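Local coordinates for protein bacteriocin (Pseudomonas syringae pv. tomato, PDB 4FZL) that degrades the peptidoglycan precursor lipid II as a calcium-binding, colicin M-like bacteriocin and probably acts as a phosphatase, at residues A30-F35 / N211-L216; Y83-H88 / A102-G107; N167-V173 / E189-D195. One frame throughout, in Å; residues are numbered along the deposited sequence.

Contacts 1 and 2 lie in the helical part of the chain, contact 3 in its beta-sheet, with contacts 1 and 3 on opposite sides of the chain's centre. Contact 2 is buried, whereas the other two are only partly so. Contacts 1 and 2 touch through Met105, which in the conformer described packs on Phe35 and Leu216, so helix 96-106 takes part in both neighbourhoods. Contact 3 stands apart, its nearest atoms about 10 Å from contact 2 and about 18 Å from contact 1. The chemistry changes with place: leucine packing and a guanidinium-amide stack in contact 1, a polar aromatic cluster in contact 2, and strand pairing with a calcium ion in contact 3.

Contact 1. Residues A30-F35 / N211-L216; sequences ARRDSF and NLTSLL
Ala30 faces Leu212 and Phe35 faces Leu215, with CA atoms 6.7 and 6.3 Å apart, so the end of helix 22-33 and the turn after it pack on helix 210-216. Ser34 leaves helical geometry with positive phi, and Phe35 N closes the turn by a hydrogen bond to Ala30 O. Leu215 drops into this turn: its CD1 lies 3.4 Å from Ala30 O, while CD2 reaches the CA of Ser34. One turn back, Leu212 CD1 touches the CB of Ala30 at 3.5 Å. The ring of Phe35 is covered on one face by Leu216, whose CD1 stands 3.4 Å from the ring centroid and almost on the normal, a CH-pi contact. Leu216 makes it with a first torsion away from the staggered positions, chi1 -109°. At the outer edge, Arg31 bends at chi3 (-66°) and lays its guanidinium over the side-chain amide of Asn211. The two planes are 18° apart, with Asn211 CG 3.7 Å above the guanidinium plane and over its centre. Asn211 ND2 meets the aliphatic base of Arg31, 3.4 Å from its CB. A water accepts from Arg31 NH1 and gives a weak hydrogen bond to Asn211 OD1. Beyond the pair of segments, helix 37-54 also packs on Phe35. No direct hydrogen bond crosses between the segments, which suggests that close packing does most of the holding: methyl groups make most of the apolar contact, and the guanidinium-amide stack with its water adds a polar component at the solvent-facing margin.

Contact 2. Residues Y83-H88 / A102-G107; sequences YPPGNH and AHGMFG
Tyr83 and His103 both carry CG anti to the backbone N (chi1 -168° and -165°), which swings the phenol from the loop and the imidazole from helix 96-106 until their polar atoms meet. With His88 they form an aromatic cluster that fastens the loop between helices 59-70 and 96-106 to the last turn of helix 96-106. Tyr83 OH and His103 ND1 share a hydrogen bond of 2.7 Å, the hydroxyl lying in the imidazole plane at the ring's edge. The two rings meet rim to rim, neither covering the other. His88 was modelled in two conformers; in the one described here, His103 turns an edge toward the face of His88, in a T-shaped pair with centroids 5.2 Å apart and planes at 64°. In the same conformer, His88 NE2 donates an almost straight bond of 3.1 Å to Pro84 O, which lies in the ring plane although the donor sits above the carbonyl plane. This bond and the one between His88 ND1 and His99 NE2 would together hold the imidazole's rotation. Apolar packing flanks the polar core: Phe106 CB rests 3.5 Å from Tyr83 CG, and Ala102 CB approaches Tyr83 CE1 at 4.0 Å. Helix 37-54 adds Ala47 against Tyr83 and Lys44 in a cation-pi contact with Phe106, while His103 NE2 is hydrogen-bonded to Ala110 O. At the helix end, Gly107 N donates to His103 O, and Gly107 CA sits 3.9 Å above the imidazole plane of His103, over the ring centre.

Contact 3. Residues N167-V173 / E189-D195; sequences NITLRLV and EIRAFND. With CA (calcium ion), chain C; EDO (1,2-ethanediol), chain E; EDO (1,2-ethanediol), chain F.
Backbone bonds pair Arg171 with Arg191 and Val173 with Glu189 as antiparallel hydrogen-bonded pairs, while Leu170-Ala192 and Leu172-Ile190 are the non-hydrogen-bonded ones. Phe193 N still reaches Thr169 O, but beyond it the strands part and a water bridges them, accepting from Thr169 N (2.9 Å) and donating to Phe193 O (2.8 Å). Apolar contacts line the face of Leu170, Leu172, Ile190 and Ala192, with Leu170 CD2 lying 3.9 Å from Ala192 CB; Val234 packs on Leu172 and Ile190. The other face carries Arg171, Arg191, Glu189 and Val173, whose CG1 lies over a face of each guanidinium. In the Arg191 conformer described, one of two, the arginines run side by side, guanidinium planes 83° apart and NH1 atoms 3.3 Å apart. Acidic partners probably offset this repulsion: Asp147 pairs with Arg171 NE, and Glu189 OE1 takes Arg191 NH2 at 2.6 Å, in the guanidinium plane. Two ethanediol molecules, probably from the crystallisation liquor, accept from Arg171 NH1 and NH2; the one on NH1 also lies over a face of the Phe193 ring. Metal bonds close the far end, where calcium is held by Asn167 O (2.4 Å) and by Asp195 OD1 (2.4 Å) and OD2 (2.5 Å). Leu165 O and two waters add to the shell, making a calcium site at the splayed end of a beta hairpin formed by strands 167-178 and 184-197.

Contact 1. Residues A30-F35 / N211-L216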
loop_
_atom_site.group_PDB
_atom_site.type_symbol
_atom_site.label_atom_id
_atom_site.label_comp_id
_atom_site.label_asym_id
_atom_site.label_seq_id
_atom_site.Cartn_x
_atom_site.Cartn_y
_atom_site.Cartn_z
ATOM N N ALA A 30 -5.646 -20.196 -4.310
ATOM C CA ALA A 30 -5.563 -20.528 -2.893
ATOM C C ALA A 30 -6.559 -21.636 -2.553
ATOM O O ALA A 30 -6.252 -22.546 -1.810
ATOM C CB ALA A 30 -5.739 -19.293 -1.988
ATOM N N ARG A 31 -7.758 -21.549 -3.114
ATOM C CA ARG A 31 -8.772 -22.558 -2.898
ATOM C C ARG A 31 -8.292 -23.912 -3.419
ATOM O O ARG A 31 -8.474 -24.953 -2.775
ATOM C CB ARG A 31 -10.091 -22.174 -3.576
ATOM C CG ARG A 31 -11.188 -23.220 -3.384
ATOM C CD ARG A 31 -12.423 -22.818 -4.176
ATOM N NE ARG A 31 -13.048 -21.578 -3.663
ATOM C CZ ARG A 31 -13.917 -21.481 -2.647
ATOM N NH1 ARG A 31 -14.293 -22.542 -1.937
ATOM N NH2 ARG A 31 -14.388 -20.280 -2.306
ATOM N N ARG A 32 -7.667 -23.883 -4.597
ATOM C CA ARG A 32 -7.248 -25.129 -5.276
ATOM C C ARG A 32 -6.182 -25.930 -4.478
ATOM O O ARG A 32 -6.257 -27.156 -4.380
ATOM C CB ARG A 32 -6.842 -24.831 -6.740
ATOM C CG ARG A 32 -6.147 -25.927 -7.488
ATOM C CD ARG A 32 -6.300 -25.672 -8.992
ATOM N NE ARG A 32 -5.791 -24.362 -9.329
ATOM C CZ ARG A 32 -6.487 -23.267 -9.651
ATOM N NH1 ARG A 32 -7.823 -23.251 -9.715
ATOM N NH2 ARG A 32 -5.799 -22.155 -9.919
ATOM N N ASP A 33 -5.218 -25.225 -3.884
ATOM C CA ASP A 33 -4.103 -25.909 -3.193
ATOM C C ASP A 33 -4.116 -25.666 -1.715
ATOM O O ASP A 33 -3.141 -25.988 -1.006
ATOM C CB ASP A 33 -2.736 -25.570 -3.819
ATOM C CG ASP A 33 -2.241 -24.180 -3.500
ATOM O OD1 ASP A 33 -2.985 -23.381 -2.878
ATOM O OD2 ASP A 33 -1.060 -23.887 -3.843
ATOM N N SER A 34 -5.229 -25.145 -1.200
ATOM C CA SER A 34 -5.325 -24.870 0.275
ATOM C C SER A 34 -4.185 -23.991 0.831
ATOM O O SER A 34 -3.628 -24.265 1.922
ATOM C CB SER A 34 -5.516 -26.135 1.150
ATOM O OG SER A 34 -6.611 -26.808 0.682
ATOM N N PHE A 35 -3.995 -22.855 0.144
ATOM C CA PHE A 35 -2.891 -21.935 0.452
ATOM C C PHE A 35 -1.609 -22.721 0.598
ATOM O O PHE A 35 -0.931 -22.669 1.601
ATOM C CB PHE A 35 -3.154 -21.045 1.684
ATOM C CG PHE A 35 -2.220 -19.894 1.758
ATOM C CD1 PHE A 35 -2.204 -18.935 0.754
ATOM C CD2 PHE A 35 -1.335 -19.768 2.781
ATOM C CE1 PHE A 35 -1.297 -17.882 0.782
ATOM C CE2 PHE A 35 -0.455 -18.727 2.808
ATOM C CZ PHE A 35 -0.435 -17.771 1.817
ATOM N N ASN A 211 -13.219 -17.876 1.921
ATOM C CA ASN A 211 -12.341 -19.046 1.830
ATOM C C ASN A 211 -10.900 -18.736 2.125
ATOM O O ASN A 211 -10.243 -19.392 2.965
ATOM C CB ASN A 211 -12.484 -19.686 0.466
ATOM C CG ASN A 211 -11.619 -20.928 0.299
ATOM O OD1 ASN A 211 -11.931 -21.982 0.863
ATOM N ND2 ASN A 211 -10.534 -20.806 -0.469
ATOM N N LEU A 212 -10.424 -17.653 1.527
ATOM C CA LEU A 212 -9.047 -17.279 1.758
ATOM C C LEU A 212 -8.825 -16.854 3.198
ATOM O O LEU A 212 -7.808 -17.216 3.809
ATOM C CB LEU A 212 -8.601 -16.282 0.678
ATOM C CG LEU A 212 -7.149 -15.797 0.706
ATOM C CD1 LEU A 212 -6.129 -16.960 0.648
ATOM C CD2 LEU A 212 -7.015 -14.753 -0.439
ATOM N N THR A 213 -9.787 -16.125 3.754
ATOM C CA THR A 213 -9.637 -15.701 5.171
ATOM C C THR A 213 -9.554 -16.956 6.041
ATOM O O THR A 213 -8.686 -17.071 6.936
ATOM C CB THR A 213 -10.778 -14.804 5.618
ATOM O OG1 THR A 213 -10.863 -13.688 4.715
ATOM C CG2 THR A 213 -10.662 -14.441 7.152
ATOM N N SER A 214 -10.392 -17.931 5.739
ATOM C CA SER A 214 -10.358 -19.172 6.492
ATOM C C SER A 214 -8.962 -19.885 6.427
ATOM O O SER A 214 -8.408 -20.377 7.412
ATOM C CB SER A 214 -11.468 -20.128 6.024
ATOM O OG SER A 214 -11.360 -21.365 6.712
ATOM N N LEU A 215 -8.442 -19.947 5.222
ATOM C CA LEU A 215 -7.145 -20.614 4.951
ATOM C C LEU A 215 -5.995 -19.886 5.666
ATOM O O LEU A 215 -5.077 -20.470 6.207
ATOM C CB LEU A 215 -6.877 -20.645 3.442
ATOM C CG LEU A 215 -7.714 -21.648 2.619
ATOM C CD1 LEU A 215 -7.487 -21.427 1.142
ATOM C CD2 LEU A 215 -7.409 -23.110 3.132
ATOM N N LEU A 216 -6.078 -18.585 5.706
ATOM C CA LEU A 216 -4.988 -17.817 6.277
ATOM C C LEU A 216 -5.120 -17.715 7.823
ATOM O O LEU A 216 -4.197 -17.338 8.545
ATOM C CB LEU A 216 -5.000 -16.428 5.680
ATOM C CG LEU A 216 -3.927 -16.053 4.739
ATOM C CD1 LEU A 216 -3.388 -17.176 3.909
ATOM C CD2 LEU A 216 -4.611 -14.990 3.947
HETATM O O HOH W 1 -15.394 -21.870 1.045
#

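Contact 2. Residues Y83-H88 / A102-G107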
loop_
_atom_site.group_PDB
_atom_site.type_symbol
_atom_site.label_atom_id
_atom_site.label_comp_id
_atom_site.label_asym_id
_atom_site.label_seq_id
_atom_site.Cartn_x
_atom_site.Cartn_y
_atom_site.Cartn_z
ATOM N N TYR A 83 11.356 -14.350 0.995
ATOM C CA TYR A 83 10.911 -13.010 1.335
ATOM C C TYR A 83 12.131 -12.325 1.919
ATOM O O TYR A 83 12.556 -12.667 3.014
ATOM C CB TYR A 83 9.719 -13.077 2.281
ATOM C CG TYR A 83 9.038 -11.722 2.426
ATOM C CD1 TYR A 83 8.137 -11.302 1.459
ATOM C CD2 TYR A 83 9.337 -10.877 3.453
ATOM C CE1 TYR A 83 7.505 -10.074 1.543
ATOM C CE2 TYR A 83 8.691 -9.624 3.563
ATOM C CZ TYR A 83 7.796 -9.245 2.591
ATOM O OH TYR A 83 7.211 -7.984 2.636
ATOM N N PRO A 84 12.640 -11.288 1.259
ATOM C CA PRO A 84 13.939 -10.732 1.642
ATOM C C PRO A 84 13.967 -10.028 2.985
ATOM O O PRO A 84 12.897 -9.643 3.535
ATOM C CB PRO A 84 14.233 -9.758 0.505
ATOM C CG PRO A 84 12.905 -9.345 -0.033
ATOM C CD PRO A 84 11.895 -10.403 0.348
ATOM N N PRO A 85 15.187 -9.834 3.527
ATOM C CA PRO A 85 15.313 -9.425 4.909
ATOM C C PRO A 85 15.359 -7.933 5.134
ATOM O O PRO A 85 15.151 -7.514 6.247
ATOM C CB PRO A 85 16.682 -9.997 5.310
ATOM C CG PRO A 85 17.496 -9.866 4.053
ATOM C CD PRO A 85 16.512 -10.109 2.924
ATOM N N GLY A 86 15.562 -7.132 4.098
ATOM C CA GLY A 86 15.805 -5.689 4.297
ATOM C C GLY A 86 14.654 -4.694 4.217
ATOM O O GLY A 86 13.630 -4.827 4.887
ATOM N N ASN A 87 14.875 -3.615 3.475
ATOM C CA ASN A 87 13.969 -2.506 3.530
ATOM C C ASN A 87 12.826 -2.681 2.492
ATOM O O ASN A 87 12.982 -2.387 1.326
ATOM C CB ASN A 87 14.729 -1.182 3.284
ATOM C CG ASN A 87 15.550 -0.700 4.501
ATOM O OD1 ASN A 87 15.872 -1.465 5.433
ATOM N ND2 ASN A 87 15.909 0.587 4.484
ATOM N N HIS A 88 11.654 -3.139 2.927
ATOM C CA HIS A 88 10.527 -3.274 1.997
ATOM C C HIS A 88 9.868 -1.959 1.763
ATOM O O HIS A 88 9.675 -1.169 2.681
ATOM C CB HIS A 88 9.479 -4.268 2.536
ATOM C CG HIS A 88 9.877 -5.692 2.320
ATOM N ND1 HIS A 88 9.435 -6.435 1.269
ATOM C CD2 HIS A 88 10.767 -6.495 3.041
ATOM C CE1 HIS A 88 10.003 -7.651 1.326
ATOM N NE2 HIS A 88 10.852 -7.679 2.386
ATOM N N ALA A 102 1.566 -10.205 2.292
ATOM C CA ALA A 102 2.808 -11.000 2.366
ATOM C C ALA A 102 3.680 -10.590 3.587
ATOM O O ALA A 102 4.200 -11.457 4.290
ATOM C CB ALA A 102 3.620 -10.917 1.052
ATOM N N HIS A 103 3.806 -9.288 3.831
ATOM C CA HIS A 103 4.682 -8.800 4.824
ATOM C C HIS A 103 4.166 -9.239 6.195
ATOM O O HIS A 103 4.936 -9.502 7.090
ATOM C CB HIS A 103 4.804 -7.278 4.759
ATOM C CG HIS A 103 5.956 -6.769 5.535
ATOM N ND1 HIS A 103 7.227 -6.800 5.047
ATOM C CD2 HIS A 103 6.033 -6.232 6.835
ATOM C CE1 HIS A 103 8.040 -6.332 5.999
ATOM N NE2 HIS A 103 7.293 -5.945 7.062
ATOM N N GLY A 104 2.846 -9.305 6.390
ATOM C CA GLY A 104 2.319 -9.708 7.733
ATOM C C GLY A 104 2.626 -11.194 8.047
ATOM O O GLY A 104 2.671 -11.607 9.197
ATOM N N MET A 105 2.817 -11.993 7.006
ATOM C CA MET A 105 3.080 -13.420 7.190
ATOM C C MET A 105 4.547 -13.832 7.020
ATOM O O MET A 105 4.939 -14.915 7.457
ATOM C CB MET A 105 2.232 -14.234 6.218
ATOM C CG MET A 105 0.755 -14.311 6.586
ATOM S SD MET A 105 -0.084 -14.767 5.063
ATOM C CE MET A 105 1.410 -15.325 4.256
ATOM N N PHE A 106 5.339 -12.995 6.355
ATOM C CA PHE A 106 6.746 -13.322 6.099
ATOM C C PHE A 106 7.731 -12.296 6.601
ATOM O O PHE A 106 8.912 -12.626 6.725
ATOM C CB PHE A 106 7.010 -13.516 4.604
ATOM C CG PHE A 106 6.131 -14.551 3.948
ATOM C CD1 PHE A 106 6.095 -15.833 4.475
ATOM C CD2 PHE A 106 5.292 -14.229 2.946
ATOM C CE1 PHE A 106 5.269 -16.804 3.948
ATOM C CE2 PHE A 106 4.477 -15.185 2.384
ATOM C CZ PHE A 106 4.440 -16.459 2.891
ATOM N N GLY A 107 7.264 -11.086 6.950
ATOM C CA GLY A 107 8.146 -9.983 7.284
ATOM C C GLY A 107 8.654 -9.863 8.721
ATOM O O GLY A 107 9.380 -8.905 8.999
HETATM O O HOH W 2 12.033 -11.442 6.187
#

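Contact 3. Residues N167-V173 / E189-D195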
loop_
_atom_site.group_PDB
_atom_site.type_symbol
_atom_site.label_atom_id
_atom_site.label_comp_id
_atom_site.label_asym_id
_atom_site.label_seq_id
_atom_site.Cartn_x
_atom_site.Cartn_y
_atom_site.Cartn_z
ATOM N N ASN A 167 -8.003 4.031 7.385
ATOM C CA ASN A 167 -7.844 5.436 7.723
ATOM C C ASN A 167 -6.417 5.693 8.161
ATOM O O ASN A 167 -5.785 4.812 8.650
ATOM C CB ASN A 167 -8.783 5.832 8.865
ATOM C CG ASN A 167 -10.234 5.647 8.500
ATOM O OD1 ASN A 167 -10.649 5.889 7.334
ATOM N ND2 ASN A 167 -11.024 5.196 9.453
ATOM N N ILE A 168 -5.937 6.887 7.884
ATOM C CA ILE A 168 -4.655 7.312 8.377
ATOM C C ILE A 168 -4.845 8.693 8.975
ATOM O O ILE A 168 -5.913 9.279 8.898
ATOM C CB ILE A 168 -3.633 7.329 7.229
ATOM C CG1 ILE A 168 -3.955 8.279 6.085
ATOM C CG2 ILE A 168 -3.345 5.943 6.683
ATOM C CD1 ILE A 168 -2.905 8.404 5.013
ATOM N N THR A 169 -3.795 9.214 9.535
ATOM C CA THR A 169 -3.813 10.591 10.063
ATOM C C THR A 169 -2.794 11.351 9.221
ATOM O O THR A 169 -1.651 10.937 9.041
ATOM C CB THR A 169 -3.512 10.609 11.526
ATOM O OG1 THR A 169 -4.370 9.722 12.303
ATOM C CG2 THR A 169 -3.539 12.064 12.128
ATOM N N LEU A 170 -3.262 12.488 8.765
ATOM C CA LEU A 170 -2.463 13.435 8.020
ATOM C C LEU A 170 -2.173 14.673 8.832
ATOM O O LEU A 170 -2.892 15.005 9.821
ATOM C CB LEU A 170 -3.159 13.837 6.733
ATOM C CG LEU A 170 -3.402 12.680 5.757
ATOM C CD1 LEU A 170 -4.115 13.143 4.478
ATOM C CD2 LEU A 170 -2.093 12.038 5.352
ATOM N N ARG A 171 -1.063 15.316 8.463
ATOM C CA ARG A 171 -0.687 16.591 9.033
ATOM C C ARG A 171 -0.593 17.652 7.958
ATOM O O ARG A 171 0.022 17.413 6.937
ATOM C CB ARG A 171 0.680 16.480 9.707
ATOM C CG ARG A 171 1.258 17.761 10.268
ATOM C CD ARG A 171 2.577 17.431 10.888
ATOM N NE ARG A 171 3.240 18.589 11.435
ATOM C CZ ARG A 171 4.538 18.618 11.730
ATOM N NH1 ARG A 171 5.329 17.599 11.373
ATOM N NH2 ARG A 171 5.075 19.726 12.251
ATOM N N LEU A 172 -1.238 18.801 8.164
ATOM C CA LEU A 172 -1.175 19.942 7.269
ATOM C C LEU A 172 -0.382 21.004 7.984
ATOM O O LEU A 172 -0.794 21.477 9.069
ATOM C CB LEU A 172 -2.583 20.472 6.936
ATOM C CG LEU A 172 -2.639 21.603 5.901
ATOM C CD1 LEU A 172 -2.122 21.249 4.490
ATOM C CD2 LEU A 172 -4.096 22.140 5.876
ATOM N N VAL A 173 0.741 21.416 7.385
ATOM C CA VAL A 173 1.643 22.321 8.070
ATOM C C VAL A 173 2.140 23.362 7.049
ATOM O O VAL A 173 2.570 23.022 5.923
ATOM C CB VAL A 173 2.821 21.551 8.756
ATOM C CG1 VAL A 173 3.521 20.585 7.796
ATOM C CG2 VAL A 173 3.812 22.540 9.324
ATOM N N GLU A 189 2.491 21.938 3.293
ATOM C CA GLU A 189 2.732 20.520 2.963
ATOM C C GLU A 189 1.766 19.634 3.760
ATOM O O GLU A 189 1.351 19.990 4.869
ATOM C CB GLU A 189 4.162 20.112 3.434
ATOM C CG GLU A 189 5.334 20.732 2.706
ATOM C CD GLU A 189 6.666 20.266 3.295
ATOM O OE1 GLU A 189 6.740 20.053 4.523
ATOM O OE2 GLU A 189 7.629 20.097 2.500
ATOM N N ILE A 190 1.446 18.494 3.186
ATOM C CA ILE A 190 0.792 17.382 3.839
ATOM C C ILE A 190 1.883 16.346 4.166
ATOM O O ILE A 190 2.674 15.988 3.268
ATOM C CB ILE A 190 -0.338 16.736 2.982
ATOM C CG1 ILE A 190 -1.540 17.649 2.876
ATOM C CG2 ILE A 190 -0.800 15.348 3.518
ATOM C CD1 ILE A 190 -2.456 17.339 1.736
ATOM N N ARG A 191 1.884 15.862 5.411
ATOM C CA ARG A 191 2.681 14.710 5.832
ATOM C C ARG A 191 1.748 13.685 6.452
ATOM O O ARG A 191 0.556 13.960 6.639
ATOM C CB ARG A 191 3.713 15.111 6.867
ATOM C CG ARG A 191 4.699 16.128 6.316
ATOM C CD ARG A 191 5.599 16.694 7.381
ATOM N NE ARG A 191 6.267 17.865 6.859
ATOM C CZ ARG A 191 7.077 18.637 7.559
ATOM N NH1 ARG A 191 7.288 18.395 8.846
ATOM N NH2 ARG A 191 7.640 19.674 6.965
ATOM N N ALA A 192 2.307 12.513 6.774
ATOM C CA ALA A 192 1.464 11.382 7.256
ATOM C C ALA A 192 2.128 10.747 8.433
ATOM O O ALA A 192 3.336 10.613 8.446
ATOM C CB ALA A 192 1.290 10.372 6.133
ATOM N N PHE A 193 1.303 10.380 9.421
ATOM C CA PHE A 193 1.757 9.629 10.551
ATOM C C PHE A 193 1.877 8.135 10.231
ATOM O O PHE A 193 1.121 7.591 9.404
ATOM C CB PHE A 193 0.784 9.856 11.696
ATOM C CG PHE A 193 0.795 11.256 12.211
ATOM C CD1 PHE A 193 -0.021 12.225 11.673
ATOM C CD2 PHE A 193 1.553 11.570 13.311
ATOM C CE1 PHE A 193 -0.034 13.514 12.140
ATOM C CE2 PHE A 193 1.577 12.876 13.771
ATOM C CZ PHE A 193 0.787 13.844 13.187
ATOM N N ASN A 194 2.769 7.453 10.958
ATOM C CA ASN A 194 2.907 5.998 10.764
ATOM C C ASN A 194 1.537 5.322 11.037
ATOM O O ASN A 194 0.748 5.785 11.891
ATOM C CB ASN A 194 3.918 5.439 11.752
ATOM C CG ASN A 194 5.324 5.933 11.500
ATOM O OD1 ASN A 194 5.665 6.499 10.482
ATOM N ND2 ASN A 194 6.178 5.689 12.482
ATOM N N ASP A 195 1.300 4.200 10.366
ATOM C CA ASP A 195 0.018 3.450 10.449
ATOM C C ASP A 195 0.301 2.009 10.874
ATOM O O ASP A 195 1.185 1.351 10.331
ATOM C CB ASP A 195 -0.676 3.515 9.136
ATOM C CG ASP A 195 -2.199 3.224 9.227
ATOM O OD1 ASP A 195 -3.005 3.981 9.861
ATOM O OD2 ASP A 195 -2.622 2.265 8.548
HETATM CA CA CA C . -4.933 2.682 9.305
HETATM C C1 EDO E . 3.896 13.840 10.299
HETATM O O1 EDO E . 4.917 14.849 10.354
HETATM C C2 EDO E . 4.235 12.675 11.145
HETATM O O2 EDO E . 5.420 12.027 10.727
HETATM C C1 EDO F . 8.524 17.532 12.481
HETATM O O1 EDO F . 9.644 16.741 13.056
HETATM C C2 EDO F . 8.280 18.650 13.460
HETATM O O2 EDO F . 7.981 19.969 12.984
HETATM O O HOH W 3 -7.312 1.996 9.481
HETATM O O HOH W 4 -1.641 7.360 10.012
HETATM O O HOH W 5 -4.764 0.687 9.100
#